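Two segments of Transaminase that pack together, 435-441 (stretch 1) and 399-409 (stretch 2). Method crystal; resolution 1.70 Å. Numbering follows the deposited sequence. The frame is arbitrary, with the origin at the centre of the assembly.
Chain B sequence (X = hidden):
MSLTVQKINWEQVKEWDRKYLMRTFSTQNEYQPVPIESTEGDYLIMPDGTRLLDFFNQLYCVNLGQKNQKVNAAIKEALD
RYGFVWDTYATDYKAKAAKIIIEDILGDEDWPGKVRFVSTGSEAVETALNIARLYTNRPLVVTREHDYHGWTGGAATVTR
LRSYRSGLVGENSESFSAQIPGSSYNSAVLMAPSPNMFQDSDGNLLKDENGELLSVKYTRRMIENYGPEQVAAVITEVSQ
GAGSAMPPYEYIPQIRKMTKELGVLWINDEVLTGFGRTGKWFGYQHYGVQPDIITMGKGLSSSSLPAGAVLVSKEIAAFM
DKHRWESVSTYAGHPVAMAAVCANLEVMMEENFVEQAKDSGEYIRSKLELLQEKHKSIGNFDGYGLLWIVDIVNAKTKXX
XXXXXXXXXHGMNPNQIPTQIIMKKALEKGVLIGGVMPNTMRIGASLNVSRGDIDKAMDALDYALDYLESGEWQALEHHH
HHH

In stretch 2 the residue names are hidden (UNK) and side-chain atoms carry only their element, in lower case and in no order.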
# COMPACT_ATOMS: atom_id res chain seq x y z
N GLY B 435 -8.67 34.68 -0.60
CA GLY B 435 -8.35 33.42 -1.29
C GLY B 435 -7.85 32.32 -0.38
O GLY B 435 -7.59 32.54 0.81
N VAL B 436 -7.72 31.12 -0.94
CA VAL B 436 -7.23 29.96 -0.20
C VAL B 436 -5.73 29.73 -0.41
O VAL B 436 -5.03 29.22 0.47
CB VAL B 436 -8.02 28.69 -0.57
CG1 VAL B 436 -9.48 28.86 -0.20
CG2 VAL B 436 -7.92 28.39 -2.05
N MET B 437 -5.25 30.13 -1.58
CA MET B 437 -3.85 30.04 -1.95
C MET B 437 -3.20 31.40 -1.69
O MET B 437 -3.89 32.42 -1.69
CB MET B 437 -3.71 29.64 -3.43
CG MET B 437 -4.19 28.22 -3.75
SD MET B 437 -3.26 26.87 -2.98
CE MET B 437 -4.35 26.33 -1.67
N PRO B 438 -1.88 31.42 -1.47
CA PRO B 438 -1.23 32.64 -0.99
C PRO B 438 -1.13 33.78 -2.01
O PRO B 438 -1.14 34.96 -1.62
CB PRO B 438 0.17 32.15 -0.58
CG PRO B 438 0.41 30.96 -1.45
CD PRO B 438 -0.93 30.30 -1.62
N ASN B 439 -1.02 33.45 -3.30
CA ASN B 439 -0.90 34.47 -4.36
C ASN B 439 -2.12 34.61 -5.25
O ASN B 439 -2.04 35.23 -6.31
CB ASN B 439 0.29 34.15 -5.28
CG ASN B 439 1.57 33.92 -4.53
OD1 ASN B 439 2.01 34.77 -3.76
ND2 ASN B 439 2.18 32.76 -4.74
N THR B 440 -3.25 34.02 -4.86
CA THR B 440 -4.36 33.91 -5.78
C THR B 440 -5.65 34.12 -5.04
O THR B 440 -5.96 33.39 -4.10
CB THR B 440 -4.40 32.52 -6.46
OG1 THR B 440 -3.07 32.14 -6.85
CG2 THR B 440 -5.33 32.54 -7.68
N MET B 441 -6.40 35.12 -5.46
CA MET B 441 -7.74 35.33 -4.95
C MET B 441 -8.68 34.33 -5.57
O MET B 441 -8.52 33.98 -6.73
CB MET B 441 -8.17 36.70 -5.36
CG MET B 441 -7.05 37.67 -5.07
SD MET B 441 -7.52 38.54 -3.60
CE MET B 441 -8.54 39.68 -4.51
N UNK B 399 5.75 39.42 -10.59
CA UNK B 399 5.96 38.03 -10.15
C UNK B 399 5.43 37.86 -8.72
O UNK B 399 5.31 38.85 -7.99
c UNK B 399 7.46 37.63 -10.19
c UNK B 399 8.00 37.64 -11.62
o UNK B 399 8.22 38.54 -9.40
N UNK B 400 5.10 36.62 -8.31
CA UNK B 400 4.46 36.39 -7.00
C UNK B 400 5.36 36.58 -5.76
O UNK B 400 6.58 36.35 -5.83
c UNK B 400 4.08 34.55 -8.52
c UNK B 400 3.98 34.93 -7.08
c UNK B 400 5.20 35.37 -9.08
N UNK B 401 4.76 36.95 -4.64
CA UNK B 401 5.47 37.15 -3.37
C UNK B 401 5.86 35.86 -2.67
O UNK B 401 6.91 35.78 -2.02
c UNK B 401 5.17 41.74 -2.60
c UNK B 401 4.61 37.96 -2.39
o UNK B 401 3.78 43.48 -3.49
c UNK B 401 3.25 39.87 -3.32
c UNK B 401 4.41 39.43 -2.71
c UNK B 401 3.04 41.22 -3.58
c UNK B 401 5.37 40.38 -2.34
c UNK B 401 4.00 42.15 -3.22
N UNK B 402 5.01 34.84 -2.76
CA UNK B 402 5.24 33.60 -2.02
C UNK B 402 5.72 32.52 -2.99
O UNK B 402 4.94 31.99 -3.78
c UNK B 402 4.22 31.83 -0.52
c UNK B 402 3.98 33.15 -1.24
c UNK B 402 3.57 34.22 -0.23
N UNK B 403 7.02 32.22 -2.94
CA UNK B 403 7.67 31.38 -3.95
C UNK B 403 7.08 29.98 -4.06
O UNK B 403 6.87 29.49 -5.17
c UNK B 403 9.95 30.83 -4.95
c UNK B 403 9.18 31.28 -3.72
c UNK B 403 11.30 30.21 -4.63
n UNK B 403 13.11 28.87 -5.71
c UNK B 403 12.05 29.89 -5.91
N UNK B 404 6.81 29.34 -2.92
CA UNK B 404 6.21 27.99 -2.90
C UNK B 404 4.82 27.94 -3.51
O UNK B 404 4.35 26.87 -3.88
c UNK B 404 7.57 25.25 -1.66
c UNK B 404 7.34 26.42 0.55
c UNK B 404 7.42 26.60 -0.96
c UNK B 404 6.20 27.40 -1.48
N UNK B 405 4.17 29.11 -3.64
CA UNK B 405 2.89 29.24 -4.35
C UNK B 405 1.92 28.15 -3.89
O UNK B 405 1.67 28.03 -2.69
c UNK B 405 1.86 29.69 -6.64
o UNK B 405 1.23 30.72 -6.28
c UNK B 405 3.10 29.26 -5.87
o UNK B 405 1.53 29.01 -7.64
N UNK B 406 1.43 27.32 -4.80
CA UNK B 406 0.39 26.35 -4.47
C UNK B 406 0.95 25.14 -3.71
O UNK B 406 0.19 24.25 -3.30
c UNK B 406 -1.70 26.73 -7.74
n UNK B 406 -2.96 29.72 -9.48
n UNK B 406 -2.55 27.77 -8.31
n UNK B 406 -0.80 28.99 -9.21
c UNK B 406 -1.26 27.06 -6.31
c UNK B 406 -2.10 28.83 -9.00
c UNK B 406 -0.40 25.94 -5.72
N UNK B 407 2.27 25.12 -3.52
CA UNK B 407 2.94 24.11 -2.68
C UNK B 407 3.25 24.63 -1.28
O UNK B 407 4.01 24.01 -0.53
n UNK B 407 4.71 22.30 -5.40
o UNK B 407 2.90 21.72 -4.19
c UNK B 407 3.88 22.44 -4.36
c UNK B 407 4.20 23.55 -3.37
N UNK B 408 2.65 25.77 -0.90
CA UNK B 408 2.82 26.32 0.45
C UNK B 408 2.11 25.45 1.48
O UNK B 408 1.35 24.55 1.12
c UNK B 408 2.32 27.79 0.52
c UNK B 408 -1.47 27.42 0.66
c UNK B 408 -0.15 27.30 0.24
c UNK B 408 0.54 28.69 2.07
c UNK B 408 0.87 27.93 0.95
c UNK B 408 -0.78 28.82 2.48
c UNK B 408 -1.78 28.18 1.78
N UNK B 409 2.37 25.71 2.76
CA UNK B 409 1.62 25.08 3.85
C UNK B 409 1.06 26.18 4.75
O UNK B 409 1.52 27.33 4.70
c UNK B 409 3.36 23.20 3.82
c UNK B 409 2.48 24.11 4.70
o UNK B 409 3.30 24.86 5.60
O HOH W 1 1.67 37.48 -4.96
O HOH W 2 -1.12 31.09 -4.99

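Position 399 has three side-chain atoms: one carbon that carries an oxygen and a second carbon. They reach nothing on stretch 1. The branched hydroxyl pattern is Thr399.

Position 400 has three carbons that close a ring onto the backbone N. Its CB lies 3.7 Å from Asn439 CG. The ring identifies Pro400.

Position 401 has one carbon, then a six-carbon ring bearing an oxygen. CB points sideways and the ring leads away from stretch 1. A water bridges the backbone N of 401 and Asn439 OD1. The residue is Tyr401.

Position 402 has three carbons, forked at the first. Its CB packs 4.0 Å from Pro438 CB. This is Val402.

Position 403 has four carbons in a row ending in nitrogen. It points away from stretch 1 and does not touch it. This is Lys403.

Position 404 has four carbons, forked at the second. It makes no contact. This is Leu404.

Position 405 has two carbons, the second carrying two oxygens. CB points sideways, but the end comes nearer, and one oxygen accepts a hydrogen bond from Asn439 ND2. The carboxylate makes it Asp405; the distance from Asn439 ND2 to Asp405 OD1 is 2.7 Å.

Position 406 has three carbons, a nitrogen, then a carbon carrying two more nitrogens. The chain passes Met437 SD, and Thr440 OG1 lies over one face of the planar end group. This is Arg406. Its NH1 forms a salt bridge with Asp405 OD2 at 2.8 Å.

Position 407 has two carbons, the second carrying one oxygen and one nitrogen. It points away, and both polar atoms are hydrogen-bonded elsewhere in the structure. This is Asn407.

Position 408 has one carbon and a plain six-carbon ring. Pro438 CD sits over one face, and Met437 CE is at the edge. This is Phe408. Pro438 CD is 3.8 Å from the ring centroid.

Position 409 has one carbon carrying an oxygen and a carbon, out of reach of stretch 1. It is Thr409.

Asn439 is the polar centre of the contact. Its OD1 accepts from Val402 N at 3.2 Å, and its ND2 donates to Val402 O at 3.0 Å. Val402 O also accepts from Asp405 N at 3.0 Å, so Asn439 binds a type I turn that spans 402 to 405. A second water donates to Asp405 OD1 and accepts from Asn439 N. Beside this polar network, Met437 and Pro438 pack on Phe408.

Stretch 2 399-409: TPYVKLDRNFT
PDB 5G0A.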